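Local coordinates for uncharacterized protein (Photobacterium profundum, PDB 3R87) that acts as a thioesterase of the 4-hydroxybenzoyl-CoA thioesterase family, with a hot-dog fold and a metal-binding site, at residues Lys31-Ala36 with Gly108-Val113. Numbering follows the deposited sequence. Where two conformers were deposited one is given.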
# COMPACT_ATOMS: atom_id res chain seq x y z
N LYS A 31 -4.02 -8.15 3.53
CA LYS A 31 -3.32 -7.44 4.61
C LYS A 31 -4.07 -7.61 5.94
O LYS A 31 -3.45 -7.84 6.99
CB LYS A 31 -3.20 -5.94 4.29
CG LYS A 31 -2.41 -5.65 3.07
CD LYS A 31 -2.37 -4.16 2.74
CE LYS A 31 -1.55 -3.91 1.46
NZ LYS A 31 -1.01 -2.50 1.35
N TYR A 32 -5.40 -7.42 5.89
CA TYR A 32 -6.17 -7.51 7.12
C TYR A 32 -6.08 -8.93 7.70
O TYR A 32 -6.01 -9.09 8.91
CB TYR A 32 -7.63 -7.18 6.86
CG TYR A 32 -7.87 -5.85 6.15
CD1 TYR A 32 -6.96 -4.78 6.18
CD2 TYR A 32 -9.03 -5.71 5.40
CE1 TYR A 32 -7.21 -3.64 5.43
CE2 TYR A 32 -9.29 -4.56 4.66
CZ TYR A 32 -8.34 -3.54 4.67
OH TYR A 32 -8.59 -2.46 3.87
N PHE A 33 -6.09 -9.94 6.81
CA PHE A 33 -5.95 -11.30 7.27
C PHE A 33 -4.60 -11.52 7.93
O PHE A 33 -4.50 -12.22 8.93
CB PHE A 33 -6.19 -12.27 6.14
CG PHE A 33 -7.60 -12.39 5.65
CD1 PHE A 33 -8.69 -11.88 6.35
CD2 PHE A 33 -7.88 -13.09 4.49
CE1 PHE A 33 -9.99 -12.08 5.95
CE2 PHE A 33 -9.20 -13.28 4.07
CZ PHE A 33 -10.26 -12.77 4.78
N GLU A 34 -3.53 -10.92 7.37
CA GLU A 34 -2.21 -11.01 7.96
C GLU A 34 -2.21 -10.42 9.37
O GLU A 34 -1.68 -11.04 10.31
CB GLU A 34 -1.18 -10.34 7.05
CG GLU A 34 0.25 -10.68 7.39
CD GLU A 34 0.82 -9.97 8.65
OE1 GLU A 34 0.48 -8.85 8.91
OE2 GLU A 34 1.68 -10.54 9.35
N ARG A 35 -2.79 -9.23 9.54
CA ARG A 35 -2.84 -8.61 10.86
C ARG A 35 -3.51 -9.55 11.84
O ARG A 35 -3.08 -9.73 12.98
CB ARG A 35 -3.63 -7.30 10.81
CG ARG A 35 -3.08 -6.23 9.90
CD ARG A 35 -4.00 -5.04 9.92
NE ARG A 35 -3.72 -4.13 8.83
CZ ARG A 35 -4.49 -3.11 8.48
NH1 ARG A 35 -5.59 -2.85 9.20
NH2 ARG A 35 -4.22 -2.43 7.39
N ALA A 36 -4.65 -10.12 11.42
CA ALA A 36 -5.45 -10.94 12.31
C ALA A 36 -4.67 -12.19 12.72
O ALA A 36 -4.78 -12.62 13.89
CB ALA A 36 -6.77 -11.26 11.64
N GLY A 108 -11.29 -16.27 3.06
CA GLY A 108 -9.99 -16.81 2.67
C GLY A 108 -9.73 -18.12 3.37
O GLY A 108 -9.94 -18.26 4.59
N ASP A 109 -9.23 -19.08 2.60
CA ASP A 109 -8.63 -20.30 3.12
C ASP A 109 -7.14 -20.19 2.86
O ASP A 109 -6.72 -20.13 1.68
CB ASP A 109 -9.19 -21.55 2.41
CG ASP A 109 -10.67 -21.75 2.59
OD1 ASP A 109 -11.10 -21.73 3.73
OD2 ASP A 109 -11.38 -21.99 1.56
N ILE A 110 -6.35 -20.08 3.90
CA ILE A 110 -4.93 -19.77 3.82
C ILE A 110 -4.11 -20.90 4.36
O ILE A 110 -4.44 -21.48 5.41
CB ILE A 110 -4.61 -18.45 4.54
CG1 ILE A 110 -4.90 -17.20 3.69
CG2 ILE A 110 -3.15 -18.45 4.98
CD1 ILE A 110 -5.91 -16.92 3.27
N GLU A 111 -3.07 -21.31 3.67
CA GLU A 111 -2.13 -22.29 4.15
C GLU A 111 -0.81 -21.62 4.41
O GLU A 111 -0.25 -20.96 3.51
CB GLU A 111 -1.91 -23.41 3.14
CG GLU A 111 -3.10 -24.09 2.72
CD GLU A 111 -2.84 -25.36 1.90
OE1 GLU A 111 -1.66 -25.69 1.53
OE2 GLU A 111 -3.86 -26.00 1.55
N MET A 112 -0.28 -21.78 5.60
CA MET A 112 0.90 -21.11 6.09
C MET A 112 2.00 -22.15 6.35
O MET A 112 1.70 -23.22 6.92
CB MET A 112 0.49 -20.49 7.45
CG MET A 112 1.58 -19.72 8.15
SD MET A 112 1.18 -19.00 9.73
CE MET A 112 1.19 -20.18 10.86
N VAL A 113 3.24 -21.78 6.05
CA VAL A 113 4.44 -22.55 6.42
C VAL A 113 5.38 -21.63 7.20
O VAL A 113 5.22 -20.44 7.27
CB VAL A 113 5.10 -23.07 5.15
CG1 VAL A 113 4.15 -24.02 4.44
CG2 VAL A 113 5.51 -21.95 4.17
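In the hot-dog fold of this thioesterase, helix 28-41 lies in the concave face of a curved antiparallel sheet, and Phe33 is the side chain by which its segment 31-36 meets strand 106-115. The touch is small, burying 95 Å² in all, and no hydrogen bond crosses it. Only Gly108 and Ile110 meet the helical segment; with Asp109 between them turned to the other face of the sheet, they follow the alternation of an extended strand. The CG of Phe33 stands anti to its carbonyl carbon (chi1 -70°), which carries the ring off the helix toward the strand. There the far end of the ring lies obliquely against the backbone of Gly108, with Phe33 CE2 3.9 Å from Gly108 CA. Gly108 has no side chain, and the ring rests directly on its main chain. Val96, Met64 and Ile78, from three other strands, also pack on Phe33, making the ring part of the buried core between helix and sheet. A hydrogen bond from Gln94 NE2 to Phe33 O links the helix to the neighbouring strand 89-97, while the backbone of Gln94 pairs with that of Gly108. In the conformer given, Ile110 CD1 lies 4.5 Å from Phe33 CD2, a loose and uncertain touch, since this side chain has two conformers, whereas the closest approach joins Phe33 CE2 to Gly108 N at 3.8 Å.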